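Local atomic coordinates of beta-xylosidase (Uncultured organism, PDB entry 4MLG), a protein that probably hydrolyses xylo-oligosaccharides, releasing xylose units from their ends, as a calcium-containing beta-propeller glycosidase of family 43. Residues His52-Asp57 against Gly62-His67. Sequence-based numbering, arbitrary orientation.
Sequences HVFSMD and GEVTDH
His67 reaches across to Ser55 in a beta hairpin, in which strands 50-56 and 64-72 run antiparallel as the last two strands of one sheet of the family 43 beta-propeller. Two bonds hold the histidine: its backbone N donates to Val53 O (2.9 Å), and its NE2 meets Ser55 OG at 2.5 Å, where either atom could be the donor. Serine suits this place because its hydroxyl, set between backbone N and carbonyl carbon (chi1 60°), comes to the imidazole at its edge. Thr65 CG2 lies over one face of that ring, 4.1 Å above its plane and offset toward the rim. Ser55 and Thr65 form a hydrogen-bonded pair, their backbones joined by N-H...O bonds in both directions.

On the other side of the sheet Phe54 and Asp66 make a non-hydrogen-bonded pair. The carboxylate of Asp66 approaches the phenyl ring obliquely, the planes 51° apart, with OD2 3.3 Å from CE1; OD1 accepts from Gly68 N and, weakly, from His52 ND1. A large apolar side chain suits Phe54's place because it packs against Val8, Met13 and Pro29, while its CB touches Val64 CG1. Cut back to an alanine, this position would probably leave a gap beside those residues and the Asp66 carboxylate without the ring it lies against. Farther along that side Val64 presents its branched end to Met56, whose chain, bent at chi3 (66°), brings the methyl CE to 3.7 Å from Val64 CG2.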
# COMPACT_ATOMS: atom_id res chain seq x y z
N HIS A 52 5.43 24.93 -2.32
CA HIS A 52 6.23 26.15 -2.26
C HIS A 52 6.77 26.31 -0.84
O HIS A 52 6.30 25.64 0.09
CB HIS A 52 5.39 27.37 -2.64
CG HIS A 52 5.12 27.48 -4.11
ND1 HIS A 52 5.66 28.48 -4.89
CD2 HIS A 52 4.35 26.73 -4.94
CE1 HIS A 52 5.25 28.33 -6.14
NE2 HIS A 52 4.45 27.28 -6.19
N VAL A 53 7.75 27.19 -0.67
CA VAL A 53 8.30 27.47 0.65
C VAL A 53 8.41 28.97 0.89
O VAL A 53 9.08 29.68 0.15
CB VAL A 53 9.68 26.82 0.86
CG1 VAL A 53 10.33 27.32 2.14
CG2 VAL A 53 9.56 25.31 0.88
N PHE A 54 7.74 29.46 1.93
CA PHE A 54 7.76 30.88 2.26
C PHE A 54 8.54 31.13 3.55
O PHE A 54 8.53 30.30 4.46
CB PHE A 54 6.34 31.42 2.39
CG PHE A 54 5.51 31.25 1.14
CD1 PHE A 54 5.60 32.16 0.10
CD2 PHE A 54 4.64 30.18 1.02
CE1 PHE A 54 4.85 32.00 -1.05
CE2 PHE A 54 3.88 30.02 -0.13
CZ PHE A 54 3.98 30.93 -1.16
N SER A 55 9.20 32.28 3.62
CA SER A 55 9.97 32.64 4.81
C SER A 55 9.77 34.11 5.18
O SER A 55 9.58 34.96 4.31
CB SER A 55 11.46 32.35 4.60
OG SER A 55 11.97 33.09 3.50
N MET A 56 9.80 34.40 6.48
CA MET A 56 9.62 35.76 6.96
C MET A 56 10.70 36.12 7.99
O MET A 56 11.32 35.25 8.58
CB MET A 56 8.24 35.93 7.60
CG MET A 56 7.09 35.41 6.75
SD MET A 56 5.49 35.65 7.55
CE MET A 56 5.38 37.43 7.55
N ASP A 57 10.90 37.42 8.18
CA ASP A 57 11.79 37.91 9.23
C ASP A 57 10.97 38.55 10.34
O ASP A 57 11.37 38.57 11.50
CB ASP A 57 12.80 38.91 8.67
CG ASP A 57 13.95 38.24 7.95
OD1 ASP A 57 14.41 37.18 8.43
OD2 ASP A 57 14.40 38.76 6.91
N GLY A 62 6.48 42.21 8.49
CA GLY A 62 7.55 41.76 7.62
C GLY A 62 7.21 41.41 6.18
O GLY A 62 6.12 40.99 5.87
N GLU A 63 8.18 41.57 5.29
CA GLU A 63 8.02 41.11 3.92
C GLU A 63 8.02 39.58 3.85
O GLU A 63 8.70 38.92 4.62
CB GLU A 63 9.12 41.67 3.02
CG GLU A 63 9.04 41.14 1.60
CD GLU A 63 10.14 41.65 0.71
OE1 GLU A 63 10.72 40.84 -0.03
OE2 GLU A 63 10.42 42.87 0.74
N VAL A 64 7.26 39.02 2.92
CA VAL A 64 7.22 37.58 2.75
C VAL A 64 7.91 37.15 1.47
O VAL A 64 7.66 37.70 0.41
CB VAL A 64 5.78 37.05 2.74
CG1 VAL A 64 5.78 35.54 2.81
CG2 VAL A 64 5.01 37.64 3.90
N THR A 65 8.79 36.18 1.59
CA THR A 65 9.63 35.72 0.48
C THR A 65 9.20 34.36 -0.05
O THR A 65 9.14 33.38 0.70
CB THR A 65 11.12 35.67 0.88
OG1 THR A 65 11.59 36.99 1.15
CG2 THR A 65 11.95 35.05 -0.24
N ASP A 66 8.90 34.29 -1.35
CA ASP A 66 8.57 33.03 -2.00
C ASP A 66 9.84 32.39 -2.54
O ASP A 66 10.52 32.97 -3.39
CB ASP A 66 7.57 33.26 -3.14
CG ASP A 66 6.94 31.96 -3.64
OD1 ASP A 66 7.55 30.88 -3.47
OD2 ASP A 66 5.83 32.03 -4.22
N HIS A 67 10.18 31.21 -2.04
CA HIS A 67 11.37 30.50 -2.49
C HIS A 67 11.08 29.65 -3.72
O HIS A 67 11.98 29.01 -4.27
CB HIS A 67 11.95 29.64 -1.37
CG HIS A 67 12.46 30.43 -0.20
ND1 HIS A 67 13.72 30.99 -0.17
CD2 HIS A 67 11.88 30.77 0.97
CE1 HIS A 67 13.89 31.63 0.97
NE2 HIS A 67 12.79 31.51 1.68